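Local coordinates for protein isoflavone reductase (Medicago sativa, PDB 2GAS) that reduces achiral isoflavones to chiral isoflavanones with NADPH, on the biosynthetic route to the alfalfa phytoalexin (-)-medicarpin, at residues Leu249-Ile252 / Gln253-Phe257; Tyr296-Ala299 / Asp300-Leu303. All coordinates share one frame; numbering follows the deposited sequence.

Both contacts are local, each made within one continuous run of chain, so neither closes a long loop. Following the chain from the N terminus through the parallel five-stranded Rossmann-type sheet, contact 1 comes first, at the C-terminal end of helix 245-254, where the backbone turns off towards helix 259-271. Contact 2 follows after helix 287-290 and starts helix 299-303, which lies against helices 156-160 and 223-234. The two are in series, neither nested nor crossed, with centres about 32 Å apart. One finishes a helix and the other begins one: contact 2 through reciprocal side chain-to-amide bonds, contact 1 with a serine hydroxyl set against the carbonyl and carboxylate of D251.

Contact 1 of 2, residues Leu249-Ile252 / Gln253-Phe257; sequences LKDI and QESSF
With CG of D251 anti to its own N (chi1 -170°) and OG of S255 turned back beside its own N (chi1 -66°), the aspartate carboxylate and the serine hydroxyl meet at the last turn of helix 245-254. S255 OG lies within reach of two oxygens, 2.6 Å from D251 O and 2.8 Å from D251 OD1, and so sits between the carbonyl and carboxylate of one residue. The serine side chain folds back over the helix end, where the backbone changes from helical to extended at S255. Q253 N donates to L249 O at 3.2 Å and E254 N to K250 O at 3.1 Å, in the helical pattern; S255 N makes a weak, 3.4 Å bond to I252 O.

On the outer side, K250 and E254 are brought together by a bent lysine chain and an extended glutamate. The lysine methylenes pass across the carboxylate, so near it that their exact placing is doubtful, while K250 NZ stays 4.2 Å from E254 OE1, opposite charges beyond salt-bridge range. Q253 has an extended chain that runs back along the helix, its CG passing 3.2 Å from L249 O.

This is the surface-lying C-terminal end of helix 245-254, away from the cofactor and active-site residues, and the chain leaves it for helix 259-271. I252 points the other way, into the protein, onto L263 and A264 of that helix and the loop residue V123; D251 also touches L263, and L249 reaches H267, so helix 245-254 rests on helix 259-271 along this face.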
loop_
_atom_site.group_PDB
_atom_site.type_symbol
_atom_site.label_atom_id
_atom_site.label_comp_id
_atom_site.label_asym_id
_atom_site.label_seq_id
_atom_site.Cartn_x
_atom_site.Cartn_y
_atom_site.Cartn_z
ATOM N N LEU A 249 -0.607 -13.982 20.611
ATOM C CA LEU A 249 0.150 -12.931 21.282
ATOM C C LEU A 249 1.410 -13.474 21.951
ATOM O O LEU A 249 2.464 -12.836 21.922
ATOM C CB LEU A 249 -0.734 -12.221 22.315
ATOM C CG LEU A 249 -1.942 -11.464 21.746
ATOM C CD1 LEU A 249 -2.798 -10.926 22.883
ATOM C CD2 LEU A 249 -1.462 -10.321 20.864
ATOM N N LYS A 250 1.305 -14.657 22.548
ATOM C CA LYS A 250 2.452 -15.269 23.201
ATOM C C LYS A 250 3.498 -15.625 22.146
ATOM O O LYS A 250 4.697 -15.451 22.359
ATOM C CB LYS A 250 2.014 -16.523 23.970
ATOM C CG LYS A 250 3.118 -17.174 24.787
ATOM C CD LYS A 250 3.866 -18.231 23.994
ATOM C CE LYS A 250 3.071 -19.526 23.909
ATOM N NZ LYS A 250 2.799 -20.096 25.261
ATOM N N ASP A 251 3.029 -16.112 21.001
ATOM C CA ASP A 251 3.901 -16.490 19.897
ATOM C C ASP A 251 4.704 -15.279 19.415
ATOM O O ASP A 251 5.893 -15.385 19.106
ATOM C CB ASP A 251 3.058 -17.037 18.743
ATOM C CG ASP A 251 3.896 -17.675 17.657
ATOM O OD1 ASP A 251 4.964 -17.119 17.323
ATOM O OD2 ASP A 251 3.480 -18.726 17.126
ATOM N N ILE A 252 4.044 -14.128 19.350
ATOM C CA ILE A 252 4.688 -12.896 18.908
ATOM C C ILE A 252 5.816 -12.486 19.859
ATOM O O ILE A 252 6.925 -12.162 19.421
ATOM C CB ILE A 252 3.648 -11.751 18.797
ATOM C CG1 ILE A 252 2.700 -12.037 17.630
ATOM C CG2 ILE A 252 4.345 -10.409 18.606
ATOM C CD1 ILE A 252 1.511 -11.109 17.551
ATOM N N GLN A 253 5.531 -12.514 21.157
ATOM C CA GLN A 253 6.512 -12.140 22.171
ATOM C C GLN A 253 7.745 -13.042 22.188
ATOM O O GLN A 253 8.850 -12.581 22.469
ATOM C CB GLN A 253 5.866 -12.164 23.560
ATOM C CG GLN A 253 4.641 -11.274 23.703
ATOM C CD GLN A 253 4.004 -11.381 25.075
ATOM O OE1 GLN A 253 3.676 -12.475 25.536
ATOM N NE2 GLN A 253 3.823 -10.242 25.736
ATOM N N GLU A 254 7.555 -14.321 21.880
ATOM C CA GLU A 254 8.651 -15.286 21.899
ATOM C C GLU A 254 9.369 -15.503 20.568
ATOM O O GLU A 254 10.374 -16.212 20.516
ATOM C CB GLU A 254 8.135 -16.632 22.411
ATOM C CG GLU A 254 7.530 -16.569 23.803
ATOM C CD GLU A 254 6.956 -17.901 24.249
ATOM O OE1 GLU A 254 6.482 -17.988 25.403
ATOM O OE2 GLU A 254 6.973 -18.859 23.446
ATOM N N SER A 255 8.863 -14.902 19.498
ATOM C CA SER A 255 9.481 -15.072 18.189
ATOM C C SER A 255 10.553 -14.035 17.896
ATOM O O SER A 255 10.462 -12.883 18.326
ATOM C CB SER A 255 8.421 -15.025 17.087
ATOM O OG SER A 255 7.539 -16.129 17.183
ATOM N N SER A 256 11.575 -14.457 17.162
ATOM C CA SER A 256 12.663 -13.565 16.794
ATOM C C SER A 256 12.214 -12.726 15.606
ATOM O O SER A 256 11.247 -13.066 14.923
ATOM C CB SER A 256 13.905 -14.370 16.412
ATOM O OG SER A 256 13.661 -15.147 15.253
ATOM N N PHE A 257 12.916 -11.625 15.368
ATOM C CA PHE A 257 12.593 -10.747 14.252
ATOM C C PHE A 257 13.086 -11.409 12.965
ATOM O O PHE A 257 14.114 -12.087 12.966
ATOM C CB PHE A 257 13.266 -9.387 14.461
ATOM C CG PHE A 257 13.078 -8.431 13.320
ATOM C CD1 PHE A 257 13.923 -8.474 12.214
ATOM C CD2 PHE A 257 12.047 -7.497 13.340
ATOM C CE1 PHE A 257 13.743 -7.599 11.146
ATOM C CE2 PHE A 257 11.859 -6.619 12.277
ATOM C CZ PHE A 257 12.709 -6.670 11.177
#

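Contact 2 of 2, residues Tyr296-Ala299 / Asp300-Leu303; sequences YTTA and DEYL
T298 is extended (phi -80°, psi 161°) and A299 already helical, and this switch places T298 at the N-cap of helix 299-303, where it forms a capping box with E301. Two bonds of the first turn run along the backbone: Y302 N donates to T298 O at 2.8 Å, and L303 N to A299 O at 3.0 Å. The side chains complete the box from both ends. T298 OG1 sits between its own N and carbonyl carbon (chi1 64°), which aims it at the start of the helix, and it accepts from E301 N at 3.0 Å. In return the extended E301 chain reaches back, its CG passing close to T298 OG1, until OE2 accepts from T298 N at 3.1 Å. Each residue thus satisfies the other's amide, and the amide of E301, in the first turn, where no earlier helical turn offers the usual i-4 carbonyl, is capped by T298 OG1. The T297 methyl CG2 adds a loose touch, 4.0 Å from E301 CB.

The loop and helix are also held from outside. T297 N and A299 N are bonded to D193 and N219, Y296 OH accepts from K218 N, and D300 OD1 makes a salt bridge with K233 of helix 223-234. A299, Y302 and L303 all touch L160 of helix 156-160, and L303 also lies on W230, so the short helix packs against both helix 156-160 and helix 223-234.

T298 N meets E301 OE2 from above the carboxylate plane; a water is the second partner, donating to E301 OE2 at 2.9 Å and to Y296 O at 2.7 Å, bridging the glutamate to the loop carbonyl two residues before the cap.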
loop_
_atom_site.group_PDB
_atom_site.type_symbol
_atom_site.label_atom_id
_atom_site.label_comp_id
_atom_site.label_asym_id
_atom_site.label_seq_id
_atom_site.Cartn_x
_atom_site.Cartn_y
_atom_site.Cartn_z
ATOM N N TYR A 296 -12.111 -3.794 -10.656
ATOM C CA TYR A 296 -11.013 -4.421 -9.935
ATOM C C TYR A 296 -10.912 -5.933 -10.088
ATOM O O TYR A 296 -11.901 -6.614 -10.366
ATOM C CB TYR A 296 -11.107 -4.072 -8.446
ATOM C CG TYR A 296 -12.375 -4.545 -7.762
ATOM C CD1 TYR A 296 -13.529 -3.757 -7.746
ATOM C CD2 TYR A 296 -12.413 -5.777 -7.114
ATOM C CE1 TYR A 296 -14.686 -4.189 -7.097
ATOM C CE2 TYR A 296 -13.563 -6.217 -6.467
ATOM C CZ TYR A 296 -14.693 -5.420 -6.460
ATOM O OH TYR A 296 -15.817 -5.856 -5.809
ATOM N N THR A 297 -9.698 -6.443 -9.912
ATOM C CA THR A 297 -9.436 -7.874 -9.977
ATOM C C THR A 297 -9.936 -8.473 -8.666
ATOM O O THR A 297 -9.586 -7.998 -7.586
ATOM C CB THR A 297 -7.925 -8.157 -10.122
ATOM O OG1 THR A 297 -7.471 -7.694 -11.400
ATOM C CG2 THR A 297 -7.645 -9.647 -9.995
ATOM N N THR A 298 -10.764 -9.506 -8.748
ATOM C CA THR A 298 -11.295 -10.116 -7.536
ATOM C C THR A 298 -10.298 -11.070 -6.886
ATOM O O THR A 298 -9.343 -11.522 -7.514
ATOM C CB THR A 298 -12.593 -10.889 -7.825
ATOM O OG1 THR A 298 -12.307 -11.976 -8.711
ATOM C CG2 THR A 298 -13.623 -9.971 -8.473
ATOM N N ALA A 299 -10.520 -11.370 -5.612
ATOM C CA ALA A 299 -9.643 -12.294 -4.910
ATOM C C ALA A 299 -9.743 -13.636 -5.633
ATOM O O ALA A 299 -8.758 -14.361 -5.767
ATOM C CB ALA A 299 -10.086 -12.438 -3.467
ATOM N N ASP A 300 -10.945 -13.951 -6.107
ATOM C CA ASP A 300 -11.183 -15.196 -6.830
ATOM C C ASP A 300 -10.320 -15.255 -8.089
ATOM O O ASP A 300 -9.662 -16.257 -8.355
ATOM C CB ASP A 300 -12.661 -15.303 -7.218
ATOM C CG ASP A 300 -12.982 -16.602 -7.932
ATOM O OD1 ASP A 300 -12.992 -17.660 -7.270
ATOM O OD2 ASP A 300 -13.215 -16.564 -9.156
ATOM N N GLU A 301 -10.330 -14.172 -8.859
ATOM C CA GLU A 301 -9.543 -14.091 -10.087
ATOM C C GLU A 301 -8.050 -14.133 -9.772
ATOM O O GLU A 301 -7.285 -14.832 -10.438
ATOM C CB GLU A 301 -9.897 -12.802 -10.853
ATOM C CG GLU A 301 -11.275 -12.840 -11.526
ATOM C CD GLU A 301 -11.766 -11.478 -12.028
ATOM O OE1 GLU A 301 -12.763 -11.453 -12.783
ATOM O OE2 GLU A 301 -11.179 -10.436 -11.667
ATOM N N TYR A 302 -7.635 -13.396 -8.743
ATOM C CA TYR A 302 -6.232 -13.368 -8.359
ATOM C C TYR A 302 -5.673 -14.762 -8.065
ATOM O O TYR A 302 -4.573 -15.104 -8.494
ATOM C CB TYR A 302 -6.022 -12.480 -7.123
ATOM C CG TYR A 302 -4.612 -12.568 -6.576
ATOM C CD1 TYR A 302 -3.557 -11.900 -7.199
ATOM C CD2 TYR A 302 -4.316 -13.404 -5.500
ATOM C CE1 TYR A 302 -2.242 -12.076 -6.767
ATOM C CE2 TYR A 302 -3.014 -13.585 -5.062
ATOM C CZ TYR A 302 -1.979 -12.923 -5.699
ATOM O OH TYR A 302 -0.686 -13.135 -5.282
ATOM N N LEU A 303 -6.434 -15.560 -7.328
ATOM C CA LEU A 303 -5.991 -16.899 -6.965
ATOM C C LEU A 303 -5.951 -17.903 -8.117
ATOM O O LEU A 303 -5.315 -18.952 -8.003
ATOM C CB LEU A 303 -6.867 -17.440 -5.833
ATOM C CG LEU A 303 -6.689 -16.730 -4.488
ATOM C CD1 LEU A 303 -7.748 -17.219 -3.519
ATOM C CD2 LEU A 303 -5.294 -16.993 -3.940
HETATM O O HOH W 1 -12.820 -8.205 -12.344
#